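Local coordinates for protein OXA-46 oxacillinase (Pseudomonas aeruginosa, PDB 3IF6) that probably hydrolyses beta-lactam antibiotics to substituted beta-amino acids, as a class D beta-lactamase that confers antibiotic resistance, at residues 41-46 with 234-239; 142-147 with 183-188; 224-229 with 260-265. One frame throughout, in Å; residues are numbered along the deposited sequence.

In the fold
Interaction 1 is the core contact. It pairs strands 42-48 and 229-238 within the central sheet, mainly through backbone hydrogen bonds. Interaction 3 (224-229 with 260-265) reaches the same sheet, because strand 217-226 is the next neighbour of strand 229-238. It is partly buried, and one indole-to-carbonyl bond is set among apolar contacts. The two touch where Ile46 CG2 lies 4.0 Å from Ile260 CD1. Interaction 2 (142-147 with 183-188) stands apart, its centre about 24 Å from that of interaction 1. It joins loop segments at helix ends in the helical part, and its contact is chiefly apolar side-chain packing.

Interaction 1 (41-46 with 234-239); sequences EGAIVI and ALNIDT
Ala43 and Asn236 exchange two backbone hydrogen bonds. Ala43 N gives to Asn236 O at 3.0 Å, and Asn236 N gives to Ala43 O at 2.9 Å. Ala43 thus has both its N and its O bonded to the same residue, as in any hydrogen-bonded antiparallel pair. Val45 and Ala234 form the next such pair. Val45 N reaches Ala234 O at 2.9 Å, but the return bond from Ala234 N to Val45 O is weak. At the other end, Asp238 N satisfies Glu41 O. Glu41 N gives its hydrogen to a water, whose link to Asp238 O is doubtful.

The carbonyl oxygens also receive CA-H contacts, such as Leu235 CA to Ala43 O at 3.1 Å. Gly42 makes room for Ile237, whose CD1 rests 3.4 Å from Gly42 CA. The Ile44 torsion that sets CG1 anti to the backbone N (chi1 -164°) turns this branch toward the neighbouring strand, against Leu235 CB. This face meets Phe35 and helix 248-259, while Val45 and Ala234 meet helix 168-179.

Asp238 OD2 lies 3.3 Å from Glu41 CB. The charge of Asp238 is paired elsewhere, through a salt bridge from OD1 to Arg63. The pairing is that of adjacent antiparallel strands in the central sheet of the serine beta-lactamase fold, packed between helices on both faces.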
# COMPACT_ATOMS: atom_id res chain seq x y z
N GLU C 41 -4.59 -5.55 -30.95
CA GLU C 41 -4.28 -6.98 -31.10
C GLU C 41 -3.52 -7.34 -29.87
O GLU C 41 -2.48 -6.76 -29.61
CB GLU C 41 -3.37 -7.27 -32.32
CG GLU C 41 -3.92 -6.83 -33.67
CD GLU C 41 -4.93 -7.81 -34.21
OE1 GLU C 41 -4.53 -8.97 -34.47
OE2 GLU C 41 -6.10 -7.43 -34.38
N GLY C 42 -4.05 -8.27 -29.08
CA GLY C 42 -3.30 -8.73 -27.93
C GLY C 42 -3.78 -9.99 -27.25
O GLY C 42 -4.58 -10.73 -27.76
N ALA C 43 -3.23 -10.22 -26.07
CA ALA C 43 -3.61 -11.34 -25.23
C ALA C 43 -3.72 -10.85 -23.78
O ALA C 43 -2.91 -10.02 -23.36
CB ALA C 43 -2.58 -12.47 -25.33
N ILE C 44 -4.69 -11.39 -23.04
CA ILE C 44 -4.72 -11.26 -21.56
C ILE C 44 -4.84 -12.64 -20.82
O ILE C 44 -5.52 -13.56 -21.28
CB ILE C 44 -5.79 -10.23 -21.11
CG1 ILE C 44 -5.57 -9.81 -19.65
CG2 ILE C 44 -7.19 -10.76 -21.37
CD1 ILE C 44 -6.38 -8.59 -19.28
N VAL C 45 -4.11 -12.76 -19.72
CA VAL C 45 -4.28 -13.82 -18.74
C VAL C 45 -4.75 -13.17 -17.41
O VAL C 45 -4.15 -12.19 -16.93
CB VAL C 45 -2.97 -14.64 -18.55
CG1 VAL C 45 -3.24 -15.92 -17.77
CG2 VAL C 45 -2.36 -15.03 -19.90
N ILE C 46 -5.84 -13.72 -16.85
CA ILE C 46 -6.47 -13.28 -15.60
C ILE C 46 -6.57 -14.50 -14.69
O ILE C 46 -7.31 -15.44 -15.01
CB ILE C 46 -7.90 -12.74 -15.85
CG1 ILE C 46 -7.89 -11.49 -16.73
CG2 ILE C 46 -8.65 -12.48 -14.53
CD1 ILE C 46 -7.37 -10.22 -16.03
N ALA C 234 -2.18 -10.01 -16.85
CA ALA C 234 -1.02 -9.86 -17.71
C ALA C 234 -1.56 -9.78 -19.12
O ALA C 234 -1.94 -10.77 -19.75
CB ALA C 234 -0.00 -11.01 -17.52
N LEU C 235 -1.67 -8.54 -19.58
CA LEU C 235 -2.03 -8.21 -20.95
C LEU C 235 -0.79 -7.77 -21.73
O LEU C 235 0.10 -7.09 -21.19
CB LEU C 235 -3.03 -7.07 -20.93
CG LEU C 235 -3.41 -6.37 -22.22
CD1 LEU C 235 -4.86 -5.96 -22.19
CD2 LEU C 235 -2.46 -5.18 -22.46
N ASN C 236 -0.70 -8.19 -22.98
CA ASN C 236 0.19 -7.53 -23.95
C ASN C 236 -0.52 -7.22 -25.24
O ASN C 236 -1.52 -7.80 -25.56
CB ASN C 236 1.51 -8.27 -24.16
CG ASN C 236 1.33 -9.62 -24.76
OD1 ASN C 236 1.82 -10.62 -24.22
ND2 ASN C 236 0.63 -9.69 -25.88
N ILE C 237 0.03 -6.28 -25.99
CA ILE C 237 -0.67 -5.63 -27.08
C ILE C 237 0.37 -5.15 -28.12
O ILE C 237 1.45 -4.68 -27.75
CB ILE C 237 -1.56 -4.49 -26.52
CG1 ILE C 237 -2.96 -4.57 -27.08
CG2 ILE C 237 -0.92 -3.08 -26.62
CD1 ILE C 237 -3.72 -5.69 -26.47
N ASP C 238 0.08 -5.34 -29.41
CA ASP C 238 0.92 -4.74 -30.46
C ASP C 238 0.73 -3.22 -30.37
O ASP C 238 -0.39 -2.75 -30.17
CB ASP C 238 0.48 -5.18 -31.86
CG ASP C 238 0.64 -6.66 -32.12
OD1 ASP C 238 1.53 -7.33 -31.55
OD2 ASP C 238 -0.12 -7.16 -32.97
N THR C 239 1.80 -2.46 -30.53
CA THR C 239 1.68 -1.00 -30.64
C THR C 239 2.13 -0.51 -32.05
O THR C 239 3.26 0.01 -32.22
CB THR C 239 2.31 -0.22 -29.44
OG1 THR C 239 3.72 -0.43 -29.38
CG2 THR C 239 1.68 -0.68 -28.12
O HOH W 1 -2.62 -3.20 -31.05

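Interaction 2 (142-147 with 183-188); sequences KQIDYG and LPFKVE
One methyl group of Ile144 meets three consecutive residues of the facing loop, and this is the unusual feature of the contact. Ile144 CG2 approaches Phe185 CE2 to 3.5 Å. It also lies 3.7 Å from Pro184 CD and 4.3 Å from Leu183 CD2. The methyl comes to the edge of the Phe185 ring, near the ring plane, and does not sit over a face. The side chains of Ile144 and Pro184 cross at about a right angle.

The torsions of Ile144 account for this reach. CG2 stands opposite the carbonyl carbon, and CG1 takes the place between the backbone N and that carbon (chi1 69°). The Ile144 side chain also packs on Pro77 and Phe81 of helix 77-85 and on Phe174 of helix 168-179. Leu183 also packs on Phe174, so one aromatic side chain backs both sides of the contact.

Gln143 adds an outer layer. Its CB lies 3.8 Å from Pro184 CG. Its chain is extended beyond CG and brings OE1 to 3.7 Å from the same Pro184 CG. This is packing of an amide end against the rim of the proline ring.

Pro184 projects at the centre of an inverse gamma turn, with a weak backbone bond from Phe185 N to Leu183 O. The same segment then leads into helix 187-196, with Lys186 at its N-cap. The amide of Leu183 bonds to Gln190 OE1 of that helix. The arrangement is apolar packing of a helix-end loop against a proline-centred inverse gamma turn, in the helical part of the class D beta-lactamase fold.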
# COMPACT_ATOMS: atom_id res chain seq x y z
N LYS C 142 17.84 -16.84 -12.77
CA LYS C 142 17.61 -18.28 -12.71
C LYS C 142 17.11 -18.73 -11.32
O LYS C 142 16.52 -19.81 -11.18
CB LYS C 142 18.90 -19.04 -13.09
CG LYS C 142 18.99 -19.38 -14.58
CD LYS C 142 20.38 -19.90 -14.96
CE LYS C 142 20.61 -19.84 -16.49
NZ LYS C 142 21.97 -19.32 -16.84
N GLN C 143 17.39 -17.90 -10.31
CA GLN C 143 16.82 -18.07 -8.98
C GLN C 143 15.30 -17.88 -9.06
O GLN C 143 14.53 -18.62 -8.44
CB GLN C 143 17.45 -17.07 -7.99
CG GLN C 143 18.71 -17.59 -7.26
CD GLN C 143 19.36 -16.53 -6.36
OE1 GLN C 143 18.70 -15.86 -5.56
NE2 GLN C 143 20.68 -16.38 -6.48
N ILE C 144 14.88 -16.90 -9.87
CA ILE C 144 13.48 -16.54 -9.98
C ILE C 144 12.84 -17.09 -11.24
O ILE C 144 11.76 -16.64 -11.64
CB ILE C 144 13.23 -14.99 -9.89
CG1 ILE C 144 13.78 -14.25 -11.12
CG2 ILE C 144 13.76 -14.41 -8.58
CD1 ILE C 144 13.11 -12.88 -11.36
N ASP C 145 13.52 -18.06 -11.86
CA ASP C 145 13.00 -18.79 -13.02
C ASP C 145 12.14 -17.87 -13.91
O ASP C 145 10.99 -18.17 -14.21
CB ASP C 145 12.22 -20.03 -12.53
CG ASP C 145 11.39 -20.69 -13.62
OD1 ASP C 145 11.94 -20.98 -14.70
OD2 ASP C 145 10.17 -20.91 -13.40
N TYR C 146 12.73 -16.74 -14.32
CA TYR C 146 12.05 -15.67 -15.06
C TYR C 146 12.27 -15.72 -16.57
O TYR C 146 13.34 -15.32 -17.05
CB TYR C 146 12.54 -14.32 -14.51
CG TYR C 146 11.80 -13.10 -15.01
CD1 TYR C 146 10.71 -12.58 -14.31
CD2 TYR C 146 12.20 -12.44 -16.19
CE1 TYR C 146 10.03 -11.45 -14.76
CE2 TYR C 146 11.54 -11.32 -16.65
CZ TYR C 146 10.45 -10.82 -15.93
OH TYR C 146 9.79 -9.71 -16.39
N GLY C 147 11.27 -16.16 -17.33
CA GLY C 147 11.42 -16.36 -18.77
C GLY C 147 12.60 -17.28 -19.05
O GLY C 147 12.51 -18.47 -18.84
N LEU C 183 9.54 -15.59 -3.41
CA LEU C 183 10.80 -15.34 -4.12
C LEU C 183 12.04 -15.44 -3.19
O LEU C 183 11.92 -15.24 -1.97
CB LEU C 183 10.75 -14.00 -4.87
CG LEU C 183 9.63 -13.85 -5.91
CD1 LEU C 183 9.59 -12.42 -6.38
CD2 LEU C 183 9.75 -14.77 -7.12
N PRO C 184 13.22 -15.78 -3.77
CA PRO C 184 14.41 -16.05 -2.94
C PRO C 184 15.07 -14.74 -2.53
O PRO C 184 16.24 -14.49 -2.86
CB PRO C 184 15.31 -16.83 -3.89
CG PRO C 184 15.00 -16.22 -5.28
CD PRO C 184 13.52 -15.87 -5.22
N PHE C 185 14.31 -13.90 -1.84
CA PHE C 185 14.74 -12.55 -1.44
C PHE C 185 14.31 -12.29 -0.00
O PHE C 185 13.51 -13.05 0.57
CB PHE C 185 14.17 -11.49 -2.39
CG PHE C 185 14.78 -11.52 -3.77
CD1 PHE C 185 16.09 -11.05 -3.99
CD2 PHE C 185 14.06 -12.02 -4.85
CE1 PHE C 185 16.66 -11.08 -5.26
CE2 PHE C 185 14.62 -12.07 -6.13
CZ PHE C 185 15.91 -11.60 -6.34
N LYS C 186 14.87 -11.24 0.60
CA LYS C 186 14.39 -10.81 1.90
C LYS C 186 12.93 -10.38 1.77
O LYS C 186 12.57 -9.66 0.79
CB LYS C 186 15.23 -9.65 2.42
CG LYS C 186 16.56 -10.07 3.03
CD LYS C 186 17.39 -8.84 3.34
CE LYS C 186 18.89 -9.08 3.17
NZ LYS C 186 19.46 -10.01 4.22
N VAL C 187 12.09 -10.82 2.71
CA VAL C 187 10.66 -10.47 2.67
C VAL C 187 10.45 -8.93 2.68
O VAL C 187 9.57 -8.42 1.98
CB VAL C 187 9.79 -11.24 3.73
CG1 VAL C 187 8.33 -10.72 3.76
CG2 VAL C 187 9.81 -12.76 3.44
N GLU C 188 11.31 -8.19 3.40
CA GLU C 188 11.30 -6.72 3.39
C GLU C 188 11.53 -6.08 2.00
O GLU C 188 10.93 -5.04 1.66
CB GLU C 188 12.27 -6.13 4.42
CG GLU C 188 13.77 -6.47 4.19
CD GLU C 188 14.71 -5.62 5.02
OE1 GLU C 188 14.76 -4.38 4.81
OE2 GLU C 188 15.42 -6.19 5.87

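Interaction 3 (224-229 with 260-265); sequences IEWPTG and IDALPP. With EDO (1,2-ethanediol), chain K.
Trp226 meets the backbone of Ala262 and Leu263 with the edge of its indole, and Ala262 O is the bump that it receives. Trp226 NE1 donates to this oxygen at 2.9 Å. The oxygen lies almost exactly in the indole plane. On the acceptor side the approach is steep, with a C=O...N angle of 103° and the donor well above the carbonyl plane.

Ile224 closes in on the same oxygen. Its CG1 lies 3.4 Å from Ala262 O, and its CB and CG2 are each 3.6 Å away. The carbonyl thus fits a notch between the indole edge and the branched Ile224 side chain. One polar bond serves the oxygen where its other neighbours here are mostly carbon. Ile224 CG2 continues to Leu263 CD2 at 4.4 Å.

The six-membered ring of Trp226 extends past the carbonyl toward Pro264. Its CH2 lies 4.2 Å from Pro264 CD, and the two side chains cross obliquely. Trp226 CG is opposite its own carbonyl carbon (chi1 -69°), which directs the indole at this loop. Trp205 also touches both Trp226 and Pro264. Arg50 forms a cation-pi contact with Trp226 and bonds to the carbonyls of Ile260 and Asp261.

A 1,2-ethanediol, probably from the crystallisation liquor, makes a weak hydrogen bond to Pro227 O. Trp226 is the first residue of the type I turn 226-229, in the hairpin joining strands 217-226 and 229-238. It packs on the loop that follows a Schellman motif, which ends helix 248-259 with Asp261 as its C-prime residue.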
# COMPACT_ATOMS: atom_id res chain seq x y z
N ILE C 224 -5.10 -6.86 -8.63
CA ILE C 224 -6.01 -6.22 -7.65
C ILE C 224 -6.30 -7.15 -6.45
O ILE C 224 -6.80 -8.27 -6.61
CB ILE C 224 -7.37 -5.79 -8.24
CG1 ILE C 224 -7.27 -5.54 -9.75
CG2 ILE C 224 -7.88 -4.53 -7.53
CD1 ILE C 224 -7.06 -6.78 -10.58
N GLU C 225 -5.94 -6.68 -5.26
CA GLU C 225 -6.17 -7.42 -4.03
C GLU C 225 -7.52 -6.99 -3.49
O GLU C 225 -7.74 -5.80 -3.28
CB GLU C 225 -5.12 -7.07 -2.99
CG GLU C 225 -3.70 -7.14 -3.45
CD GLU C 225 -2.74 -7.02 -2.30
OE1 GLU C 225 -3.22 -6.73 -1.17
OE2 GLU C 225 -1.51 -7.22 -2.54
N TRP C 226 -8.43 -7.95 -3.32
CA TRP C 226 -9.72 -7.71 -2.67
C TRP C 226 -9.68 -8.44 -1.34
O TRP C 226 -8.70 -9.17 -1.08
CB TRP C 226 -10.87 -8.20 -3.55
CG TRP C 226 -11.07 -7.39 -4.77
CD1 TRP C 226 -10.42 -7.55 -6.00
CD2 TRP C 226 -11.93 -6.24 -4.91
NE1 TRP C 226 -10.86 -6.58 -6.89
CE2 TRP C 226 -11.78 -5.77 -6.26
CE3 TRP C 226 -12.80 -5.54 -4.03
CZ2 TRP C 226 -12.49 -4.63 -6.76
CZ3 TRP C 226 -13.51 -4.42 -4.52
CH2 TRP C 226 -13.36 -3.98 -5.89
N PRO C 227 -10.69 -8.24 -0.46
CA PRO C 227 -10.65 -8.94 0.87
C PRO C 227 -10.43 -10.50 0.80
O PRO C 227 -9.67 -11.11 1.63
CB PRO C 227 -12.02 -8.61 1.49
CG PRO C 227 -12.45 -7.30 0.83
CD PRO C 227 -11.89 -7.36 -0.61
N THR C 228 -11.07 -11.13 -0.19
CA THR C 228 -11.01 -12.60 -0.34
C THR C 228 -9.81 -13.12 -1.13
O THR C 228 -9.50 -14.30 -1.09
CB THR C 228 -12.35 -13.14 -0.87
OG1 THR C 228 -12.79 -12.32 -1.98
CG2 THR C 228 -13.43 -13.04 0.29
N GLY C 229 -9.07 -12.23 -1.79
CA GLY C 229 -7.86 -12.66 -2.50
C GLY C 229 -7.60 -11.82 -3.72
O GLY C 229 -8.32 -10.85 -3.97
N ILE C 260 -15.66 -8.65 -14.78
CA ILE C 260 -15.66 -9.75 -13.83
C ILE C 260 -15.63 -9.27 -12.35
O ILE C 260 -15.32 -10.05 -11.43
CB ILE C 260 -14.48 -10.71 -14.11
CG1 ILE C 260 -13.15 -10.00 -13.96
CG2 ILE C 260 -14.63 -11.32 -15.50
CD1 ILE C 260 -12.07 -10.86 -13.37
N ASP C 261 -15.97 -7.98 -12.15
CA ASP C 261 -16.06 -7.30 -10.84
C ASP C 261 -14.77 -7.36 -10.04
O ASP C 261 -14.77 -7.80 -8.89
CB ASP C 261 -17.24 -7.83 -10.02
CG ASP C 261 -18.49 -8.07 -10.88
OD1 ASP C 261 -19.07 -7.09 -11.41
OD2 ASP C 261 -18.88 -9.26 -11.04
N ALA C 262 -13.67 -6.98 -10.69
CA ALA C 262 -12.34 -7.02 -10.07
C ALA C 262 -11.80 -5.60 -10.03
O ALA C 262 -10.70 -5.35 -9.54
CB ALA C 262 -11.40 -7.94 -10.85
N LEU C 263 -12.60 -4.67 -10.54
CA LEU C 263 -12.35 -3.26 -10.43
C LEU C 263 -13.69 -2.67 -10.25
O LEU C 263 -14.65 -3.18 -10.84
CB LEU C 263 -11.73 -2.68 -11.71
CG LEU C 263 -10.22 -2.54 -11.84
CD1 LEU C 263 -9.98 -1.68 -13.05
CD2 LEU C 263 -9.60 -1.88 -10.60
N PRO C 264 -13.79 -1.60 -9.42
CA PRO C 264 -15.09 -1.00 -9.23
C PRO C 264 -15.48 -0.19 -10.46
O PRO C 264 -14.60 0.18 -11.28
CB PRO C 264 -14.94 -0.14 -7.97
CG PRO C 264 -13.54 -0.04 -7.69
CD PRO C 264 -12.76 -0.89 -8.65
N PRO C 265 -16.78 0.10 -10.61
CA PRO C 265 -17.16 0.80 -11.85
C PRO C 265 -16.87 2.32 -11.77
O PRO C 265 -16.14 2.78 -10.86
CB PRO C 265 -18.66 0.49 -12.00
CG PRO C 265 -19.12 -0.05 -10.64
CD PRO C 265 -17.93 -0.17 -9.73
C1 EDO K . -8.33 -15.10 4.14
O1 EDO K . -7.16 -14.95 4.97
C2 EDO K . -9.34 -14.02 4.48
O2 EDO K . -10.25 -13.88 3.39